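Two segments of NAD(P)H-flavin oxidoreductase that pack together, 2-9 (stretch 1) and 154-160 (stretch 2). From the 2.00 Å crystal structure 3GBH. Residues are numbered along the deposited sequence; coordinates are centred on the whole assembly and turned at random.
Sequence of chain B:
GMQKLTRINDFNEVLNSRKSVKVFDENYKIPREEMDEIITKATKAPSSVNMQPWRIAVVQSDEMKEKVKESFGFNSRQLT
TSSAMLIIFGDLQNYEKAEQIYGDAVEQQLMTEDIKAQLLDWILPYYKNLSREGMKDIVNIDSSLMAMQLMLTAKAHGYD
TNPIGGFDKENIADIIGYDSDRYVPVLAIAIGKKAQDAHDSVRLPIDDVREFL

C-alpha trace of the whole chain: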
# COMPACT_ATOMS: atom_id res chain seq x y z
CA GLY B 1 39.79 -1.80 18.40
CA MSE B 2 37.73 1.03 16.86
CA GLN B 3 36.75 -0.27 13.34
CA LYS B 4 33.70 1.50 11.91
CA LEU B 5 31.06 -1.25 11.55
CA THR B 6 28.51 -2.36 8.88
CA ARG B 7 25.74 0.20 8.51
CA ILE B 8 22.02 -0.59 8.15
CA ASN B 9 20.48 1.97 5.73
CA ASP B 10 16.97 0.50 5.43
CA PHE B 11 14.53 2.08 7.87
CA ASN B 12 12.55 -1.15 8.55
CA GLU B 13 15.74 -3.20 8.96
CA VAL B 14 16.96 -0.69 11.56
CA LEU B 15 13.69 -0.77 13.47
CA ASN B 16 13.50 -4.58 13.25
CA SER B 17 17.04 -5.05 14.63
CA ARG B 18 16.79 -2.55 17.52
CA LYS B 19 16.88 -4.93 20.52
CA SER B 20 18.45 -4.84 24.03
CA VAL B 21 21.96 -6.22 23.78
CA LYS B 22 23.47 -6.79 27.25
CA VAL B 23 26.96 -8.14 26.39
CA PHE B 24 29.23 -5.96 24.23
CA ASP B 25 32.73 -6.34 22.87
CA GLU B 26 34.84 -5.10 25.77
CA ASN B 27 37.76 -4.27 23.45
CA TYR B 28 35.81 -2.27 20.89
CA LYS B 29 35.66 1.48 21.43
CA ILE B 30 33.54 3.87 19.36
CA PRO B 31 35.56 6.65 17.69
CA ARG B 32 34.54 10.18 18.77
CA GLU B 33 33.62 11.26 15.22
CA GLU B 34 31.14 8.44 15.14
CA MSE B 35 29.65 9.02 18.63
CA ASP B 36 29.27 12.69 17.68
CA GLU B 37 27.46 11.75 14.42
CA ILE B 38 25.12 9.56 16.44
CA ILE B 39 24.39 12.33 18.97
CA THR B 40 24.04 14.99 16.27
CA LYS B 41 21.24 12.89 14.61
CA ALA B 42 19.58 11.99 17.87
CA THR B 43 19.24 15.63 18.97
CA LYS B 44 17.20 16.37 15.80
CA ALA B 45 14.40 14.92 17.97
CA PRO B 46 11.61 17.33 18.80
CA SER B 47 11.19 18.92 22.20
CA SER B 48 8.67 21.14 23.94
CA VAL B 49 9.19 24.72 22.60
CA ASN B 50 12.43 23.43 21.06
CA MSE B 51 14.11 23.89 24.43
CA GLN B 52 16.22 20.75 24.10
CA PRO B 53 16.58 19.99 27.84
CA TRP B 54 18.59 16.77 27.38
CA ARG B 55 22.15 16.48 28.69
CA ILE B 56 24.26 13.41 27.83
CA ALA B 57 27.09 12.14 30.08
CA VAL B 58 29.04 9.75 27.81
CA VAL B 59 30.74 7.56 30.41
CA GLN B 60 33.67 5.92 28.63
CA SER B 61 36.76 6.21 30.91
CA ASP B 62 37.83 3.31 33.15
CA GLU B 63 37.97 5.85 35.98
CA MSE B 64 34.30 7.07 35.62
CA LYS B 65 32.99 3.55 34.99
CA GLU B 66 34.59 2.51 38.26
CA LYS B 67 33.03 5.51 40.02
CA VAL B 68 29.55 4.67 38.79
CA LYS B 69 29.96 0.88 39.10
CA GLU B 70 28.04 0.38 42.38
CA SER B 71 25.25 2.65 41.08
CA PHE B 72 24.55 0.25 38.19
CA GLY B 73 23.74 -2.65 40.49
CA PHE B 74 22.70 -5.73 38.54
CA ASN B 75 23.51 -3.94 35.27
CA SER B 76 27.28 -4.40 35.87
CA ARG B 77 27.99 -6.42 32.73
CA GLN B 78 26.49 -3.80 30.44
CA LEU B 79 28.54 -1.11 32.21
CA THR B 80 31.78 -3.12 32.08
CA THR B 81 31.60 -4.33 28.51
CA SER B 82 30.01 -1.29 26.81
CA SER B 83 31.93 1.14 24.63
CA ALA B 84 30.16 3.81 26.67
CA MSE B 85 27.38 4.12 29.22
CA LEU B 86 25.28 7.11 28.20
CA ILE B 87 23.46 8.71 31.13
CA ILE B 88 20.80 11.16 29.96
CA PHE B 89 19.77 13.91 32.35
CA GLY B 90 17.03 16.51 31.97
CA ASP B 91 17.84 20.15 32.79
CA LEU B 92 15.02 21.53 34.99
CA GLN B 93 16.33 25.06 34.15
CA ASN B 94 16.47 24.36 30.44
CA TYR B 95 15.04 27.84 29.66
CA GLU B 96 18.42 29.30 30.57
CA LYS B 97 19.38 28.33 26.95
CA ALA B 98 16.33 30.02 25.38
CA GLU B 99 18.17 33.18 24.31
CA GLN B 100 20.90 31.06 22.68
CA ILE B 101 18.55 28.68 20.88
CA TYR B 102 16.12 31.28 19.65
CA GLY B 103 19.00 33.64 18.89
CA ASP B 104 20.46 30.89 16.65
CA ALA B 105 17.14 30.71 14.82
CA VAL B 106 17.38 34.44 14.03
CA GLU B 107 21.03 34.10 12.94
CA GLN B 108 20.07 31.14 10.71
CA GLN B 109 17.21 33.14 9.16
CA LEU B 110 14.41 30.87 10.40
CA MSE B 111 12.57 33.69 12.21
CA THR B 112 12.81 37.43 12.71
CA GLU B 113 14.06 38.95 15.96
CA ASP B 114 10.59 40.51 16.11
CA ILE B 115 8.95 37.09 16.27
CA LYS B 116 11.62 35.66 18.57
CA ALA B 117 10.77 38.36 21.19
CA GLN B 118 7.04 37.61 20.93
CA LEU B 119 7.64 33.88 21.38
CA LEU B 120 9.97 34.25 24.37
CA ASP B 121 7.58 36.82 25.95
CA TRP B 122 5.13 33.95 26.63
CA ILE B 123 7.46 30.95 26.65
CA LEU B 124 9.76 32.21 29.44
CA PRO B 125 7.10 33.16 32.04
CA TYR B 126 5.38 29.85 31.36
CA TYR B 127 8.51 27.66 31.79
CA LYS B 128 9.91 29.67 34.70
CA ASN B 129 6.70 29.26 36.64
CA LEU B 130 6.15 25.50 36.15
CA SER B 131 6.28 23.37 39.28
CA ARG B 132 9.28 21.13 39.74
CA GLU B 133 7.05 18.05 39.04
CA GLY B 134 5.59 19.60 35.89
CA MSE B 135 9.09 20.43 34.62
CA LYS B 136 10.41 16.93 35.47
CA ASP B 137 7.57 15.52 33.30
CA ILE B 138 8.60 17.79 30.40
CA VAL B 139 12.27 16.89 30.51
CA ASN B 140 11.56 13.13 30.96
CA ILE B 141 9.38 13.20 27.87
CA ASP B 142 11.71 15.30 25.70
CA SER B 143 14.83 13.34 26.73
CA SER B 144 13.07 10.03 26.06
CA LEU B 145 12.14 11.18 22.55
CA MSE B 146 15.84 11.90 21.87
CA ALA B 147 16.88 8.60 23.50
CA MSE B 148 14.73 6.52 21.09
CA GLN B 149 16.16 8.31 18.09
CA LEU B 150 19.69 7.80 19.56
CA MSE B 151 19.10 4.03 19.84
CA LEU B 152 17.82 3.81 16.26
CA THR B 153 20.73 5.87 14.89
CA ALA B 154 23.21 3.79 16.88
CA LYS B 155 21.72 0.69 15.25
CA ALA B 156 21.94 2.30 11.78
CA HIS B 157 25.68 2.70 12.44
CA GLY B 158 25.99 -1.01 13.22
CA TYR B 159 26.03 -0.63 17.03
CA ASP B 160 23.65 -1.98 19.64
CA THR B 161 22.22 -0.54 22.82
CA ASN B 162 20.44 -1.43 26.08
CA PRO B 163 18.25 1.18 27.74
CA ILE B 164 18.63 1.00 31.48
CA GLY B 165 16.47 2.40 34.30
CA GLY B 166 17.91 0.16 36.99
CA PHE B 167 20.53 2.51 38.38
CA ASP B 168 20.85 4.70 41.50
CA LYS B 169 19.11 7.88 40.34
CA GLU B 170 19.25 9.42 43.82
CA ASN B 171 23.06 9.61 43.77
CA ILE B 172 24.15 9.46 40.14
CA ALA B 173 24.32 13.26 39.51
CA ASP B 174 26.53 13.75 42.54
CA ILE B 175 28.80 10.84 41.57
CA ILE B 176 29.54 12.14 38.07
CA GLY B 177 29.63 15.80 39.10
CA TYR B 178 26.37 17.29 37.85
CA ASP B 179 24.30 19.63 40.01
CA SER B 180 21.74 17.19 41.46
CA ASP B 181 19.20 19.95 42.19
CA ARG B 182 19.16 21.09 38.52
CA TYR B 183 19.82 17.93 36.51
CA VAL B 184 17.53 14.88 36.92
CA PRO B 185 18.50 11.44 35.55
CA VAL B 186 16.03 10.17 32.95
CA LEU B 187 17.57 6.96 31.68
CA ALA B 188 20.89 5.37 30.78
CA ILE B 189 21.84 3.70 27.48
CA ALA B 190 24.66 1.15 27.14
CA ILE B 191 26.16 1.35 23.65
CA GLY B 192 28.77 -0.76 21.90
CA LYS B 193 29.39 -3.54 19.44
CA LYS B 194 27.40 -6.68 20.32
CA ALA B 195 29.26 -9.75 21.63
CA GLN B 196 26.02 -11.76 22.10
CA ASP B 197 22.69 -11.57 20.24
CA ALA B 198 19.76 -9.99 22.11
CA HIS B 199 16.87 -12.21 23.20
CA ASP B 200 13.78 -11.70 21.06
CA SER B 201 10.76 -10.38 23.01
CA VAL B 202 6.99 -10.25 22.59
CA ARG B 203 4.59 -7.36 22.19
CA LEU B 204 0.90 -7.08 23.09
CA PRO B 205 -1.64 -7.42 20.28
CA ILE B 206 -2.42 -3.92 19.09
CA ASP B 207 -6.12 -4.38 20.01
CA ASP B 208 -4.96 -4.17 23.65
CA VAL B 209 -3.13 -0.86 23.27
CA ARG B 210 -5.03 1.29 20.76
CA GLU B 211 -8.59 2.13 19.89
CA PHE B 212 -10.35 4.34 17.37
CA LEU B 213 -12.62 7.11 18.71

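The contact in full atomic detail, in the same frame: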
# COMPACT_ATOMS: atom_id res chain seq x y z
N MSE B 2 38.70 -0.05 17.14
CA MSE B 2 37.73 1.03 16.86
C MSE B 2 37.33 1.07 15.37
O MSE B 2 37.07 2.15 14.82
CB MSE B 2 38.31 2.41 17.29
CG MSE B 2 39.02 2.47 18.69
SE MSE B 2 39.68 4.26 19.31
CE MSE B 2 37.98 5.14 19.79
N GLN B 3 37.29 -0.10 14.71
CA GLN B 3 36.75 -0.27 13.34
C GLN B 3 35.34 0.36 13.25
O GLN B 3 34.52 0.20 14.15
CB GLN B 3 36.66 -1.77 12.97
N LYS B 4 35.07 1.10 12.18
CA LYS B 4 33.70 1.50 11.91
C LYS B 4 33.02 0.25 11.32
O LYS B 4 33.63 -0.49 10.51
CB LYS B 4 33.61 2.75 11.02
CG LYS B 4 33.77 4.08 11.80
N LEU B 5 31.79 -0.01 11.79
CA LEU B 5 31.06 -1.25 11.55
C LEU B 5 30.10 -1.14 10.36
O LEU B 5 29.89 -0.02 9.83
CB LEU B 5 30.28 -1.63 12.80
CG LEU B 5 31.11 -1.71 14.08
CD1 LEU B 5 30.22 -2.10 15.26
CD2 LEU B 5 32.28 -2.69 13.90
N THR B 6 29.51 -2.28 9.98
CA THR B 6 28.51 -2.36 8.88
C THR B 6 27.16 -1.67 9.15
O THR B 6 26.36 -2.09 9.98
CB THR B 6 28.24 -3.80 8.46
OG1 THR B 6 29.45 -4.36 7.93
CG2 THR B 6 27.17 -3.85 7.38
N ARG B 7 26.91 -0.64 8.36
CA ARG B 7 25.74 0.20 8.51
C ARG B 7 24.44 -0.49 8.03
O ARG B 7 24.48 -1.39 7.20
CB ARG B 7 26.00 1.51 7.77
CG ARG B 7 27.33 2.18 8.19
CD ARG B 7 27.12 3.64 8.65
NE ARG B 7 28.40 4.26 9.06
CZ ARG B 7 28.57 5.55 9.35
NH1 ARG B 7 27.55 6.42 9.29
NH2 ARG B 7 29.77 6.00 9.71
N ILE B 8 23.31 -0.09 8.59
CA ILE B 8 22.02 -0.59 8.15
C ILE B 8 21.30 0.66 7.64
O ILE B 8 21.01 1.53 8.44
CB ILE B 8 21.21 -1.26 9.28
CG1 ILE B 8 21.97 -2.44 9.89
CG2 ILE B 8 19.89 -1.77 8.75
CD1 ILE B 8 21.31 -3.02 11.15
N ASN B 9 21.10 0.78 6.31
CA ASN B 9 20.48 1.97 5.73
C ASN B 9 18.96 1.88 5.55
O ASN B 9 18.30 2.91 5.35
CB ASN B 9 21.12 2.29 4.37
CG ASN B 9 22.58 2.71 4.51
OD1 ASN B 9 22.95 3.35 5.49
ND2 ASN B 9 23.38 2.37 3.54
N ALA B 154 22.10 4.67 16.49
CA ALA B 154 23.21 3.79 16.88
C ALA B 154 23.13 2.48 16.09
O ALA B 154 24.13 2.01 15.50
CB ALA B 154 23.17 3.54 18.41
N LYS B 155 21.92 1.92 16.02
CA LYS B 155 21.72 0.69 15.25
C LYS B 155 22.00 0.87 13.76
O LYS B 155 22.55 -0.03 13.11
CB LYS B 155 20.32 0.14 15.47
CG LYS B 155 20.07 -1.22 14.86
CD LYS B 155 20.61 -2.33 15.72
CE LYS B 155 21.23 -3.43 14.90
NZ LYS B 155 22.68 -3.25 14.89
N ALA B 156 21.66 2.03 13.20
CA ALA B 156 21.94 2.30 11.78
C ALA B 156 23.44 2.32 11.50
O ALA B 156 23.91 2.01 10.37
CB ALA B 156 21.27 3.62 11.35
N HIS B 157 24.21 2.69 12.51
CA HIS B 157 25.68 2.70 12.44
C HIS B 157 26.30 1.35 12.70
O HIS B 157 27.52 1.20 12.61
CB HIS B 157 26.27 3.70 13.43
CG HIS B 157 26.18 5.11 12.98
ND1 HIS B 157 27.30 5.88 12.74
CD2 HIS B 157 25.11 5.91 12.77
CE1 HIS B 157 26.92 7.09 12.37
NE2 HIS B 157 25.59 7.14 12.39
N GLY B 158 25.49 0.36 13.05
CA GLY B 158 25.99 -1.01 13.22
C GLY B 158 26.21 -1.36 14.69
O GLY B 158 26.66 -2.46 15.02
N TYR B 159 25.87 -0.44 15.58
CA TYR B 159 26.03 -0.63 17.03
C TYR B 159 24.74 -1.17 17.64
O TYR B 159 23.71 -1.25 16.95
CB TYR B 159 26.43 0.69 17.71
CG TYR B 159 27.74 1.20 17.20
CD1 TYR B 159 28.87 0.40 17.26
CD2 TYR B 159 27.86 2.46 16.63
CE1 TYR B 159 30.07 0.83 16.77
CE2 TYR B 159 29.08 2.91 16.13
CZ TYR B 159 30.19 2.09 16.21
OH TYR B 159 31.44 2.48 15.72
N ASP B 160 24.81 -1.59 18.89
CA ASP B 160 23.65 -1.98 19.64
C ASP B 160 23.62 -1.25 20.96
O ASP B 160 24.63 -0.71 21.40
CB ASP B 160 23.62 -3.48 19.84
CG ASP B 160 23.16 -4.20 18.58
OD1 ASP B 160 21.93 -4.17 18.30
OD2 ASP B 160 24.02 -4.77 17.86
O HOH W 1 30.41 2.13 12.65

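Stretch 1 runs as an irregular, extended segment across the end of a helix in stretch 2, where the last turn closes in a Schellman motif: Gly158 N bonds to Lys155 O (3.0 Å), and Tyr159 N to Ala154 O (3.0 Å). That closure leaves Ala156 O free to accept from Ile8 N at 2.8 Å, the one direct hydrogen bond between the stretches. Ala156 O also receives a CA-H...O contact from Arg7 CA, at 3.2 Å. A water extends the backbone link, accepting from Leu5 N (2.7 Å) and donating to His157 O (3.0 Å).

Gly158 suits its place twice over. Its positive phi would jam a CB against the preceding carbonyl, and that CB would also lie only 2.8 Å from Thr6 O; without it, Thr6 O approaches Gly158 CA to 3.4 Å.

Among the side chains, Leu5 points toward stretch 2 and sets CD1 3.3 Å from Tyr159 CE1, a close apolar contact. Arg7 reaches back to lay its planar guanidinium over the His157 ring, NH1 lying 3.2 Å from CE1; this is packing rather than hydrogen bonding. Ile8 CD1 meets the aliphatic part of Lys155 at CE (3.8 Å), while the polar end of that lysine stays within its own stretch, NZ donating to Tyr159 O at 3.1 Å.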